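Side-chain contacts in SusD homolog (Bacteroides thetaiotaomicron, PDB 3EHM), which probably binds mucin O-glycans as a SusD-like outer-membrane lipoprotein, serving the use of host glycans by this gut bacterium: residues A[161-164]-A[165-169]; A[211-214]-A[215-218]; A[220-223]-A[224-228]. All coordinates share one frame; numbering follows the deposited sequence.

Contact 1: A[161-164]-A[165-169]; sequences EVVY and RSMLA
Val162 O is held twice by the same residue, Ser166, whose backbone N donates from one face of the carbonyl plane and whose OG donates from the other. The hydroxyl bond is the shorter, Ser166 OG to Val162 O 2.7 Å, against 2.9 Å from Ser166 N to Val162 O. It forms because OG stands anti to the carbonyl carbon of Ser166 (chi1 -56°), which folds it back over the preceding turn; Asn146 ND2, from a loop, bonds to the same OG. On another side of the helix, Glu161 and Arg165 run alongside each other with both chains extended. Glu161 OE2 lies at the guanidinium edge, in its plane, 3.2 Å from Arg165 NE, and makes a weak second bond to Arg165 NH2. NE meets OE2 on the anti side and well out of the carboxylate plane, and the two flat groups are turned 32° apart. Arg165 NH2 also forms a salt bridge with Asp219, which makes the guanidinium a bridge between two acids. An alanine here would remove the guanidinium and would probably leave the Glu161 and Asp219 carboxylates without their shared mate, and the Glu161 chain freer to turn. Toward the core, selenomethionine Met167 bends at chi3 and lays CE 3.9 Å from Val163 CG1. These i to i+4 pairs, polar on one side and apolar on the other, are those of an amphipathic helix, here helix 160-178 of the TPR-related SusD fold.

Contact 2: A[211-214]-A[215-218]; sequences IVVR and VHFI. Unlike the reference sequence in segment 211-214: Val212 (reference Ala).
His216 lies against Val213 just where helix 197-215 of the TPR-related SusD fold gives way to the loop before helix 220-231. Its CB begins 3.7 Å from Val212 O. With chi1 at 90° the ring stands beside Val213, the two side chains pointing the same way, and CG lies over against Val213 O. Ring atom CD2 comes edge-on to Val213 O at 3.0 Å, the oxygen lying near the ring plane, and also brushes Val213 CG1 at 4.1 Å. At the tip, a hydrogen bond from NE2 to Glu353 fixes the rotation of the ring, whose neighbouring CD2 rests on the Val213 carbonyl. Val215, one residue earlier, sets its two methyls against the carbonyls of the preceding turn: CG1 is 3.4 Å from Ile211 O, while CG2, between the backbone N and the carbonyl carbon, is 3.3 Å from Val212 O. Val215 N bonds to Ile211 O and weakly to Val212 O, and within the contact His216 N makes weak bonds, to Val212 O and Val213 O. Beyond this, water takes over from direct helical bonding. Water 1 accepts from Phe217 N, sits 2.9 Å from Val213 O and bonds weakly to Arg214 O; water 2 lies 2.7 Å from Arg214 O with a weak bond from Ile218 N. Each water thus lies between the C=O and N-H of an i to i+4 pair. The guanidinium of Arg214 turns elsewhere, forming salt bridges with Glu451, Glu455 and Asp138. On one face of the imidazole comes Phe217, with His216 CE1 3.4 Å above the centre of the Phe217 ring.

Contact 3: A[220-223]-A[224-228]; sequences ETLA and KEYIT
Glu220 and Lys224 form the charged pair of the first turns of helix 220-231, an amphipathic helix of the SusD-like fold. Their salt bridge is a loose one, Glu220 OE2 to Lys224 NZ 3.4 Å, and the two extended chains cross at a slant. Much of the touch is aliphatic: Lys224 CE rests 3.4 Å from Glu220 CG and hardly closer to OE2. Glu220 reaches this place with CG anti to its own backbone N (chi1 176°), while the lysine starts from beside its N.

The apolar contact belongs to Leu222 and Tyr226. Leu222 CD1 meets the ring at Tyr226 CE1, 3.8 Å away, and the edge of that ring, in its plane, faces Leu222 O. Both side chains also pack on Leu168 of helix 160-178, whereas Ala223 faces Val215 and His216.

The backbone bonds show an irregular turn. Leu222 O receives only weak bonds across the contact, from Glu225 N and Tyr226 N, and Tyr226 has an unusually extended phi of -130° for a helix. Tyr226 N has a further bond, of i to i+3 spacing, to Ala223 O, 3.3 Å away and well above the carbonyl plane. Ile227 N takes the regular place on the same oxygen, at 2.9 Å and almost straight out from the carbonyl, while Ile227 CG2 lies 3.4 Å from Ala223 O.

The three contacts come in series along the chain, on helix 160-178, at the end of helix 197-215 with its following loop, and at the start of helix 220-231. Contacts 2 and 3 are closest, their centres about 8 Å apart; contact 1 lies about 12 Å from the centre of each. Tyr164 packs against Ile211 and Val215, and its OH, also bonded to Asp138, probably hydrogen-bonds Arg214 NE. Leu168 joins all three, touching Ile211, Leu222 and Tyr226. Val212 meets Ala223, Tyr226 and Ile227 across the short loop. Together they knit three successive helices into one side of the TPR-related helical scaffold.

Contact 1: A[161-164]-A[165-169]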
loop_
_atom_site.group_PDB
_atom_site.type_symbol
_atom_site.label_atom_id
_atom_site.label_comp_id
_atom_site.label_asym_id
_atom_site.label_seq_id
_atom_site.Cartn_x
_atom_site.Cartn_y
_atom_site.Cartn_z
ATOM N N GLU A 161 3.593 16.539 -8.441
ATOM C CA GLU A 161 3.417 17.607 -7.464
ATOM C C GLU A 161 2.044 18.258 -7.636
ATOM O O GLU A 161 1.378 18.583 -6.654
ATOM C CB GLU A 161 4.507 18.677 -7.610
ATOM C CG GLU A 161 4.157 19.984 -6.898
ATOM C CD GLU A 161 5.311 20.969 -6.840
ATOM O OE1 GLU A 161 6.187 20.933 -7.731
ATOM O OE2 GLU A 161 5.330 21.794 -5.905
ATOM N N VAL A 162 1.623 18.444 -8.883
ATOM C CA VAL A 162 0.326 19.057 -9.149
ATOM C C VAL A 162 -0.809 18.117 -8.742
ATOM O O VAL A 162 -1.849 18.563 -8.262
ATOM C CB VAL A 162 0.195 19.446 -10.638
ATOM C CG1 VAL A 162 -1.230 19.888 -10.950
ATOM C CG2 VAL A 162 1.170 20.586 -10.950
ATOM N N VAL A 163 -0.601 16.816 -8.926
ATOM C CA VAL A 163 -1.610 15.833 -8.550
ATOM C C VAL A 163 -1.838 15.932 -7.047
ATOM O O VAL A 163 -2.978 15.970 -6.580
ATOM C CB VAL A 163 -1.155 14.395 -8.894
ATOM C CG1 VAL A 163 -2.174 13.384 -8.363
ATOM C CG2 VAL A 163 -0.994 14.246 -10.405
ATOM N N TYR A 164 -0.747 15.985 -6.289
ATOM C CA TYR A 164 -0.853 16.084 -4.840
ATOM C C TYR A 164 -1.521 17.382 -4.395
ATOM O O TYR A 164 -2.432 17.360 -3.570
ATOM C CB TYR A 164 0.525 15.942 -4.187
ATOM C CG TYR A 164 0.846 14.517 -3.794
ATOM C CD1 TYR A 164 1.058 13.530 -4.760
ATOM C CD2 TYR A 164 0.887 14.144 -2.453
ATOM C CE1 TYR A 164 1.297 12.201 -4.394
ATOM C CE2 TYR A 164 1.125 12.826 -2.078
ATOM C CZ TYR A 164 1.327 11.862 -3.045
ATOM O OH TYR A 164 1.559 10.565 -2.657
ATOM N N ARG A 165 -1.079 18.512 -4.938
ATOM C CA ARG A 165 -1.669 19.798 -4.569
ATOM C C ARG A 165 -3.160 19.818 -4.881
ATOM O O ARG A 165 -3.961 20.316 -4.090
ATOM C CB ARG A 165 -0.990 20.946 -5.326
ATOM C CG ARG A 165 0.410 21.275 -4.845
ATOM C CD ARG A 165 1.032 22.416 -5.643
ATOM N NE ARG A 165 2.348 22.767 -5.121
ATOM C CZ ARG A 165 2.549 23.395 -3.966
ATOM N NH1 ARG A 165 1.514 23.745 -3.213
ATOM N NH2 ARG A 165 3.782 23.668 -3.563
ATOM N N SER A 166 -3.522 19.270 -6.039
ATOM C CA SER A 166 -4.911 19.236 -6.482
ATOM C C SER A 166 -5.782 18.280 -5.672
ATOM O O SER A 166 -6.943 18.584 -5.384
ATOM C CB SER A 166 -4.971 18.861 -7.966
ATOM O OG SER A 166 -4.197 19.764 -8.745
HETATM N N MSE A 167 -5.229 17.129 -5.299
HETATM C CA MSE A 167 -5.991 16.159 -4.525
HETATM C C MSE A 167 -6.304 16.670 -3.122
HETATM O O MSE A 167 -7.386 16.420 -2.594
HETATM C CB MSE A 167 -5.243 14.829 -4.435
HETATM C CG MSE A 167 -6.116 13.698 -3.929
HETATM SE SE MSE A 167 -5.182 12.015 -3.865
HETATM C CE MSE A 167 -4.680 11.859 -5.722
ATOM N N LEU A 168 -5.357 17.381 -2.514
ATOM C CA LEU A 168 -5.575 17.927 -1.178
ATOM C C LEU A 168 -6.720 18.941 -1.216
ATOM O O LEU A 168 -7.584 18.960 -0.337
ATOM C CB LEU A 168 -4.292 18.587 -0.656
ATOM C CG LEU A 168 -3.194 17.648 -0.135
ATOM C CD1 LEU A 168 -1.900 18.414 0.058
ATOM C CD2 LEU A 168 -3.642 17.009 1.181
ATOM N N ALA A 169 -6.730 19.779 -2.242
ATOM C CA ALA A 169 -7.779 20.776 -2.383
ATOM C C ALA A 169 -9.117 20.078 -2.611
ATOM O O ALA A 169 -10.137 20.473 -2.042
ATOM C CB ALA A 169 -7.460 21.705 -3.546
#

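Contact 2: A[211-214]-A[215-218]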
loop_
_atom_site.group_PDB
_atom_site.type_symbol
_atom_site.label_atom_id
_atom_site.label_comp_id
_atom_site.label_asym_id
_atom_site.label_seq_id
_atom_site.Cartn_x
_atom_site.Cartn_y
_atom_site.Cartn_z
ATOM N N ILE A 211 -1.499 12.116 3.028
ATOM C CA ILE A 211 -0.913 12.912 1.954
ATOM C C ILE A 211 -0.017 14.037 2.472
ATOM O O ILE A 211 1.051 14.287 1.916
ATOM C CB ILE A 211 -2.016 13.516 1.063
ATOM C CG1 ILE A 211 -2.748 12.396 0.317
ATOM C CG2 ILE A 211 -1.416 14.507 0.080
ATOM C CD1 ILE A 211 -4.013 12.859 -0.395
ATOM N N VAL A 212 -0.445 14.721 3.531
ATOM C CA VAL A 212 0.359 15.812 4.077
ATOM C C VAL A 212 1.684 15.297 4.624
ATOM O O VAL A 212 2.724 15.936 4.456
ATOM C CB VAL A 212 -0.383 16.575 5.194
ATOM C CG1 VAL A 212 -1.629 17.227 4.628
ATOM C CG2 VAL A 212 -0.740 15.642 6.323
ATOM N N VAL A 213 1.650 14.142 5.281
ATOM C CA VAL A 213 2.872 13.564 5.810
ATOM C C VAL A 213 3.746 13.128 4.633
ATOM O O VAL A 213 4.968 13.240 4.683
ATOM C CB VAL A 213 2.573 12.353 6.729
ATOM C CG1 VAL A 213 3.860 11.617 7.072
ATOM C CG2 VAL A 213 1.897 12.837 8.002
ATOM N N ARG A 214 3.113 12.656 3.560
ATOM C CA ARG A 214 3.855 12.218 2.382
ATOM C C ARG A 214 4.671 13.351 1.755
ATOM O O ARG A 214 5.736 13.109 1.197
ATOM C CB ARG A 214 2.904 11.666 1.313
ATOM C CG ARG A 214 3.628 11.023 0.127
ATOM C CD ARG A 214 3.603 9.503 0.232
ATOM N NE ARG A 214 2.315 8.965 -0.201
ATOM C CZ ARG A 214 1.625 8.034 0.452
ATOM N NH1 ARG A 214 2.085 7.525 1.589
ATOM N NH2 ARG A 214 0.475 7.603 -0.043
ATOM N N VAL A 215 4.179 14.584 1.848
ATOM C CA VAL A 215 4.877 15.714 1.241
ATOM C C VAL A 215 5.719 16.589 2.167
ATOM O O VAL A 215 6.473 17.431 1.685
ATOM C CB VAL A 215 3.888 16.663 0.519
ATOM C CG1 VAL A 215 3.001 15.877 -0.439
ATOM C CG2 VAL A 215 3.047 17.410 1.543
ATOM N N HIS A 216 5.622 16.394 3.477
ATOM C CA HIS A 216 6.367 17.260 4.394
ATOM C C HIS A 216 7.873 17.377 4.157
ATOM O O HIS A 216 8.443 18.448 4.368
ATOM C CB HIS A 216 6.048 16.896 5.859
ATOM C CG HIS A 216 6.947 15.859 6.462
ATOM N ND1 HIS A 216 8.155 16.173 7.046
ATOM C CD2 HIS A 216 6.783 14.526 6.628
ATOM C CE1 HIS A 216 8.695 15.077 7.549
ATOM N NE2 HIS A 216 7.884 14.063 7.310
ATOM N N PHE A 217 8.523 16.309 3.699
ATOM C CA PHE A 217 9.959 16.379 3.444
ATOM C C PHE A 217 10.291 17.213 2.205
ATOM O O PHE A 217 11.261 17.974 2.200
ATOM C CB PHE A 217 10.559 14.975 3.284
ATOM C CG PHE A 217 10.932 14.318 4.588
ATOM C CD1 PHE A 217 10.428 13.066 4.921
ATOM C CD2 PHE A 217 11.785 14.959 5.486
ATOM C CE1 PHE A 217 10.763 12.456 6.135
ATOM C CE2 PHE A 217 12.127 14.360 6.702
ATOM C CZ PHE A 217 11.614 13.106 7.026
ATOM N N ILE A 218 9.484 17.069 1.161
ATOM C CA ILE A 218 9.700 17.793 -0.089
ATOM C C ILE A 218 9.069 19.182 -0.077
ATOM O O ILE A 218 9.626 20.126 -0.636
ATOM C CB ILE A 218 9.130 16.999 -1.292
ATOM C CG1 ILE A 218 9.939 15.719 -1.502
ATOM C CG2 ILE A 218 9.166 17.855 -2.562
ATOM C CD1 ILE A 218 11.377 15.959 -1.941
HETATM O O HOH W 1 7.550 13.417 3.478
HETATM O O HOH W 2 8.275 13.917 0.780
#

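Contact 3: A[220-223]-A[224-228]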
loop_
_atom_site.group_PDB
_atom_site.type_symbol
_atom_site.label_atom_id
_atom_site.label_comp_id
_atom_site.label_asym_id
_atom_site.label_seq_id
_atom_site.Cartn_x
_atom_site.Cartn_y
_atom_site.Cartn_z
ATOM N N GLU A 220 7.263 21.165 2.978
ATOM C CA GLU A 220 6.710 21.357 4.312
ATOM C C GLU A 220 5.567 22.375 4.341
ATOM O O GLU A 220 4.615 22.233 5.115
ATOM C CB GLU A 220 7.820 21.785 5.273
ATOM C CG GLU A 220 7.332 22.105 6.669
ATOM C CD GLU A 220 8.467 22.380 7.633
ATOM O OE1 GLU A 220 9.429 23.079 7.242
ATOM O OE2 GLU A 220 8.392 21.904 8.785
ATOM N N THR A 221 5.658 23.400 3.503
ATOM C CA THR A 221 4.623 24.428 3.447
ATOM C C THR A 221 3.278 23.812 3.061
ATOM O O THR A 221 2.263 24.072 3.703
ATOM C CB THR A 221 4.991 25.531 2.430
ATOM O OG1 THR A 221 6.225 26.152 2.819
ATOM C CG2 THR A 221 3.901 26.586 2.371
ATOM N N LEU A 222 3.275 22.992 2.014
ATOM C CA LEU A 222 2.046 22.338 1.570
ATOM C C LEU A 222 1.525 21.424 2.671
ATOM O O LEU A 222 0.319 21.350 2.907
ATOM C CB LEU A 222 2.297 21.516 0.303
ATOM C CG LEU A 222 1.135 20.629 -0.157
ATOM C CD1 LEU A 222 -0.075 21.487 -0.505
ATOM C CD2 LEU A 222 1.573 19.811 -1.361
ATOM N N ALA A 223 2.439 20.726 3.340
ATOM C CA ALA A 223 2.062 19.820 4.420
ATOM C C ALA A 223 1.322 20.598 5.497
ATOM O O ALA A 223 0.258 20.187 5.958
ATOM C CB ALA A 223 3.301 19.159 5.009
ATOM N N LYS A 224 1.891 21.734 5.887
ATOM C CA LYS A 224 1.289 22.580 6.911
ATOM C C LYS A 224 -0.010 23.230 6.439
ATOM O O LYS A 224 -0.854 23.597 7.249
ATOM C CB LYS A 224 2.277 23.671 7.331
ATOM C CG LYS A 224 3.526 23.153 8.031
ATOM C CD LYS A 224 4.510 24.288 8.291
ATOM C CE LYS A 224 5.699 23.832 9.121
ATOM N NZ LYS A 224 6.746 24.894 9.215
ATOM N N GLU A 225 -0.172 23.378 5.128
ATOM C CA GLU A 225 -1.380 23.996 4.592
ATOM C C GLU A 225 -2.614 23.124 4.812
ATOM O O GLU A 225 -3.734 23.632 4.797
ATOM C CB GLU A 225 -1.224 24.278 3.089
ATOM C CG GLU A 225 -2.259 25.255 2.524
ATOM C CD GLU A 225 -2.216 25.370 1.004
ATOM O OE1 GLU A 225 -1.127 25.187 0.415
ATOM O OE2 GLU A 225 -3.273 25.660 0.394
ATOM N N TYR A 226 -2.418 21.824 5.035
ATOM C CA TYR A 226 -3.555 20.922 5.215
ATOM C C TYR A 226 -3.565 19.989 6.422
ATOM O O TYR A 226 -4.632 19.520 6.822
ATOM C CB TYR A 226 -3.746 20.055 3.964
ATOM C CG TYR A 226 -4.162 20.809 2.724
ATOM C CD1 TYR A 226 -3.222 21.462 1.930
ATOM C CD2 TYR A 226 -5.499 20.861 2.339
ATOM C CE1 TYR A 226 -3.605 22.145 0.776
ATOM C CE2 TYR A 226 -5.894 21.538 1.194
ATOM C CZ TYR A 226 -4.944 22.176 0.415
ATOM O OH TYR A 226 -5.336 22.830 -0.733
ATOM N N ILE A 227 -2.402 19.700 6.995
ATOM C CA ILE A 227 -2.353 18.782 8.129
ATOM C C ILE A 227 -3.173 19.269 9.321
ATOM O O ILE A 227 -3.803 18.474 10.019
ATOM C CB ILE A 227 -0.895 18.513 8.571
ATOM C CG1 ILE A 227 -0.859 17.320 9.522
ATOM C CG2 ILE A 227 -0.307 19.739 9.251
ATOM C CD1 ILE A 227 0.525 16.707 9.665
ATOM N N THR A 228 -3.174 20.578 9.547
ATOM C CA THR A 228 -3.937 21.143 10.649
ATOM C C THR A 228 -5.434 21.011 10.368
ATOM O O THR A 228 -6.210 20.690 11.265
ATOM C CB THR A 228 -3.586 22.628 10.867
ATOM O OG1 THR A 228 -2.203 22.741 11.234
ATOM C CG2 THR A 228 -4.451 23.223 11.969
#